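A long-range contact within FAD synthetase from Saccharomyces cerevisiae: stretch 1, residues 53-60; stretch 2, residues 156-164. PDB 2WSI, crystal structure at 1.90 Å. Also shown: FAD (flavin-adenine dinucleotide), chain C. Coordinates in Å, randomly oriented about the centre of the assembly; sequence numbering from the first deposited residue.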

# COMPACT_ATOMS: atom_id res chain seq x y z
N ASN A 53 -20.04 3.53 1.21
CA ASN A 53 -21.24 2.81 1.64
C ASN A 53 -21.15 1.29 1.50
O ASN A 53 -22.09 0.56 1.86
N GLY A 54 -20.01 0.82 0.98
CA GLY A 54 -19.79 -0.60 0.82
C GLY A 54 -19.79 -1.09 -0.63
O GLY A 54 -19.51 -2.26 -0.87
N GLU A 55 -20.11 -0.22 -1.58
CA GLU A 55 -20.07 -0.62 -2.99
C GLU A 55 -18.64 -0.98 -3.34
O GLU A 55 -18.39 -1.84 -4.19
N ILE A 56 -17.71 -0.29 -2.69
CA ILE A 56 -16.29 -0.54 -2.89
C ILE A 56 -15.68 -1.07 -1.61
O ILE A 56 -15.81 -0.42 -0.58
N SER A 57 -14.95 -2.18 -1.69
CA SER A 57 -14.10 -2.59 -0.59
C SER A 57 -12.63 -2.43 -0.99
O SER A 57 -12.26 -2.66 -2.13
N PHE A 58 -11.81 -2.03 -0.04
CA PHE A 58 -10.38 -1.84 -0.27
C PHE A 58 -9.65 -3.12 0.15
O PHE A 58 -9.75 -3.54 1.32
N SER A 59 -8.95 -3.78 -0.78
CA SER A 59 -8.16 -4.96 -0.38
C SER A 59 -6.81 -4.52 0.17
O SER A 59 -5.98 -3.92 -0.51
N TYR A 60 -6.60 -4.83 1.44
CA TYR A 60 -5.45 -4.33 2.16
C TYR A 60 -4.72 -5.49 2.83
O TYR A 60 -5.34 -6.29 3.53
N PRO A 156 -22.76 -9.39 -0.94
CA PRO A 156 -23.09 -9.36 -2.37
C PRO A 156 -23.24 -7.92 -2.92
O PRO A 156 -23.16 -7.73 -4.11
N GLU A 157 -23.44 -6.94 -2.04
CA GLU A 157 -23.52 -5.55 -2.46
C GLU A 157 -22.16 -5.05 -3.02
O GLU A 157 -22.09 -3.99 -3.64
N THR A 158 -21.09 -5.80 -2.80
CA THR A 158 -19.76 -5.37 -3.23
C THR A 158 -19.71 -5.31 -4.75
O THR A 158 -19.91 -6.33 -5.42
N GLU A 159 -19.48 -4.13 -5.31
CA GLU A 159 -19.44 -3.99 -6.77
C GLU A 159 -18.01 -3.89 -7.31
O GLU A 159 -17.73 -4.19 -8.48
N ALA A 160 -17.09 -3.48 -6.46
CA ALA A 160 -15.71 -3.20 -6.91
C ALA A 160 -14.75 -3.35 -5.73
O ALA A 160 -15.15 -3.16 -4.58
N ILE A 161 -13.51 -3.73 -6.02
CA ILE A 161 -12.48 -3.89 -5.02
C ILE A 161 -11.21 -3.17 -5.45
O ILE A 161 -10.76 -3.34 -6.57
N VAL A 162 -10.66 -2.35 -4.56
CA VAL A 162 -9.44 -1.62 -4.83
C VAL A 162 -8.26 -2.55 -4.54
O VAL A 162 -8.20 -3.17 -3.50
N ILE A 163 -7.28 -2.57 -5.45
CA ILE A 163 -6.19 -3.55 -5.43
C ILE A 163 -4.89 -2.78 -5.71
O ILE A 163 -4.83 -2.07 -6.71
N GLY A 164 -3.89 -2.93 -4.84
CA GLY A 164 -2.67 -2.14 -4.96
C GLY A 164 -1.63 -2.78 -5.89
O GLY A 164 -0.43 -2.63 -5.69

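Two neighbouring parallel strands, Ile56 to Ser59 and a partner running through Ala160, Ile161 and Val162, form the heart of this contact, and the side chains sort themselves by the alternation of a β-sheet. Ile56, Phe58, Ala160 and Val162 project to one face, Ser57 and Ile161 to the other.

Val162 loses the most surface to the other stretch. Its chi1 is t, and it packs against both Ile56 and Phe58: Val162 CG2 lies 3.5 Å from Ile56 CG2, and Val162 CG1 lies 3.6 Å from Phe58 CE1, oblique to the ring. A β-branched residue suits an extended backbone, and here its compact branched side chain packs against both larger neighbours. Ile56 (chi1 m, chi2 t) also meets Ala160, with CG1 4.4 Å from Ala160 CB; the small methyl adds to the apolar surface while demanding little room. Phe58, with chi1 t, completes this buried, greasy face.

Glu55, next in covered area, sits where the strand begins. Its carbonyl O accepts two hydrogen bonds across the contact, from Glu159 N (2.8 Å) and Ala160 N (3.1 Å). Its CA-to-CB bond points sideways (chi1 m, chi2 t), and its aliphatic CG comes 4.3 Å from Glu159 OE2. Asn53, chi1 p, braces the turn: Glu55 N donates to Asn53 OD1 at 3.1 Å, and a weak bond joins Asn53 ND2 to Glu55 OE2 at 3.5 Å. Between them, Gly54 has a positive phi at which a CB would be jammed against the preceding carbonyl, so glycine fits. Water 2 bridges the stretches here, donating to Gly54 O (2.6 Å) and to Thr158 OG1 (2.8 Å). Water 1 donates to Glu157 OE2 at 2.7 Å and, weakly, to Asn53 O at 3.3 Å.

Ser59 is the polar counterpart at the far end. With chi1 p, its hydroxyl folds back so that OG donates to Val162 O at 2.6 Å, the same carbonyl that accepts from Ser59 N at 2.9 Å. The short side chain of serine holds its hydroxyl close enough to the backbone to reach this carbonyl, and Ser59 CB still packs 3.9 Å from Ile161 CG2. The flavin-adenine dinucleotide links the two stretches: its ribose O2B donates to Ser59 O at 2.9 Å and accepts from Gly164 N, 3.0 Å from O2B. Gly164 suits this site because a CB there would clash with FAD O3B. Nearby, Ile163 (chi1 m, chi2 t) brings CD1 to 3.5 Å from FAD C7, offering an apolar surface to the flavin.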

# COMPACT_ATOMS: atom_id res chain seq x y z
CB ASN A 53 -22.48 3.37 0.94
CG ASN A 53 -22.47 3.12 -0.57
OD1 ASN A 53 -21.60 2.44 -1.09
ND2 ASN A 53 -23.42 3.71 -1.27
CB GLU A 55 -20.53 0.52 -3.92
CG GLU A 55 -22.00 0.85 -3.80
CD GLU A 55 -22.43 2.02 -4.69
OE1 GLU A 55 -21.65 2.46 -5.53
OE2 GLU A 55 -23.56 2.52 -4.53
CB ILE A 56 -15.51 0.74 -3.23
CG1 ILE A 56 -16.04 1.40 -4.51
CG2 ILE A 56 -14.04 0.42 -3.46
CD1 ILE A 56 -15.37 2.72 -4.79
CB SER A 57 -14.33 -4.04 -0.24
OG SER A 57 -13.60 -4.35 0.91
CB PHE A 58 -9.90 -0.64 0.57
CG PHE A 58 -8.53 -0.16 0.20
CD1 PHE A 58 -8.38 0.96 -0.59
CD2 PHE A 58 -7.40 -0.85 0.63
CE1 PHE A 58 -7.11 1.39 -0.98
CE2 PHE A 58 -6.12 -0.43 0.24
CZ PHE A 58 -5.97 0.68 -0.56
CB SER A 59 -7.99 -6.01 -1.50
OG SER A 59 -7.35 -5.46 -2.65
CB TYR A 60 -5.93 -3.35 3.22
CG TYR A 60 -4.83 -2.72 4.05
CD1 TYR A 60 -3.86 -1.91 3.45
CD2 TYR A 60 -4.76 -2.92 5.44
CE1 TYR A 60 -2.86 -1.32 4.19
CE2 TYR A 60 -3.77 -2.33 6.19
CZ TYR A 60 -2.81 -1.53 5.56
OH TYR A 60 -1.80 -0.90 6.25
CB PRO A 156 -24.42 -10.13 -2.45
CG PRO A 156 -24.98 -10.13 -1.04
CD PRO A 156 -23.78 -10.07 -0.12
CB GLU A 157 -23.97 -4.66 -1.29
CG GLU A 157 -22.92 -4.53 -0.14
CD GLU A 157 -23.08 -5.57 0.98
OE1 GLU A 157 -23.57 -6.70 0.73
OE2 GLU A 157 -22.68 -5.26 2.13
CB THR A 158 -18.66 -6.35 -2.76
OG1 THR A 158 -18.68 -6.48 -1.33
CG2 THR A 158 -17.28 -5.85 -3.22
CB GLU A 159 -20.27 -2.77 -7.19
CG GLU A 159 -21.76 -2.93 -6.82
CD GLU A 159 -22.65 -1.84 -7.39
OE1 GLU A 159 -22.23 -1.19 -8.38
OE2 GLU A 159 -23.77 -1.64 -6.85
CB ALA A 160 -15.62 -1.79 -7.48
CB ILE A 161 -12.19 -5.36 -4.80
CG1 ILE A 161 -13.54 -6.04 -4.49
CG2 ILE A 161 -11.16 -5.54 -3.67
CD1 ILE A 161 -13.46 -7.25 -3.62
CB VAL A 162 -9.32 -0.37 -3.91
CG1 VAL A 162 -8.08 0.44 -4.29
CG2 VAL A 162 -10.60 0.51 -3.96
CB ILE A 163 -6.35 -4.54 -6.59
CG1 ILE A 163 -7.71 -5.25 -6.46
CG2 ILE A 163 -5.19 -5.51 -6.65
CD1 ILE A 163 -8.09 -6.09 -7.70
PA FAD C . 0.06 -9.36 -4.63
O1A FAD C . 1.15 -9.78 -3.69
O2A FAD C . -0.93 -10.48 -4.84
O5B FAD C . -0.67 -7.98 -4.20
C5B FAD C . -1.44 -7.29 -5.17
C4B FAD C . -2.59 -6.58 -4.46
O4B FAD C . -3.59 -7.51 -4.14
C3B FAD C . -2.16 -5.97 -3.14
O3B FAD C . -1.68 -4.66 -3.30
C2B FAD C . -3.45 -6.00 -2.34
O2B FAD C . -4.26 -4.89 -2.65
C1B FAD C . -4.12 -7.25 -2.86
N9A FAD C . -3.76 -8.37 -1.97
C8A FAD C . -2.74 -9.28 -2.10
N7A FAD C . -2.79 -10.15 -1.06
C5A FAD C . -3.82 -9.77 -0.25
C6A FAD C . -4.31 -10.28 0.93
N6A FAD C . -3.78 -11.36 1.53
N1A FAD C . -5.40 -9.67 1.48
C2A FAD C . -6.01 -8.57 0.90
N3A FAD C . -5.49 -8.05 -0.26
C4A FAD C . -4.43 -8.67 -0.83
N1 FAD C . -5.85 -12.47 -11.32
C2 FAD C . -6.39 -12.83 -12.53
O2 FAD C . -5.72 -13.46 -13.34
N3 FAD C . -7.69 -12.49 -12.82
C4 FAD C . -8.46 -11.80 -11.92
O4 FAD C . -9.61 -11.52 -12.26
C4X FAD C . -7.91 -11.43 -10.68
N5 FAD C . -8.65 -10.73 -9.74
C5X FAD C . -8.09 -10.37 -8.53
C6 FAD C . -8.82 -9.66 -7.57
C7 FAD C . -8.24 -9.34 -6.35
C7M FAD C . -9.00 -8.59 -5.29
C8 FAD C . -6.92 -9.70 -6.09
C8M FAD C . -6.27 -9.34 -4.79
C9 FAD C . -6.20 -10.39 -7.05
C9A FAD C . -6.77 -10.74 -8.25
N10 FAD C . -6.03 -11.44 -9.18
C10 FAD C . -6.59 -11.76 -10.40
C1' FAD C . -4.60 -11.80 -8.88
C2' FAD C . -3.66 -10.66 -9.32
O2' FAD C . -3.86 -10.24 -10.65
C3' FAD C . -2.18 -11.01 -9.14
O3' FAD C . -1.81 -11.96 -10.10
C4' FAD C . -1.92 -11.55 -7.75
O4' FAD C . -2.51 -10.71 -6.78
C5' FAD C . -0.41 -11.61 -7.47
O5' FAD C . 0.19 -10.42 -7.94
P FAD C . 1.35 -9.68 -7.10
O1P FAD C . 2.22 -10.72 -6.44
O2P FAD C . 2.08 -8.69 -7.97
O3P FAD C . 0.66 -8.78 -5.98
O HOH W 1 -22.72 -2.59 2.75
O HOH W 2 -18.13 -4.22 0.18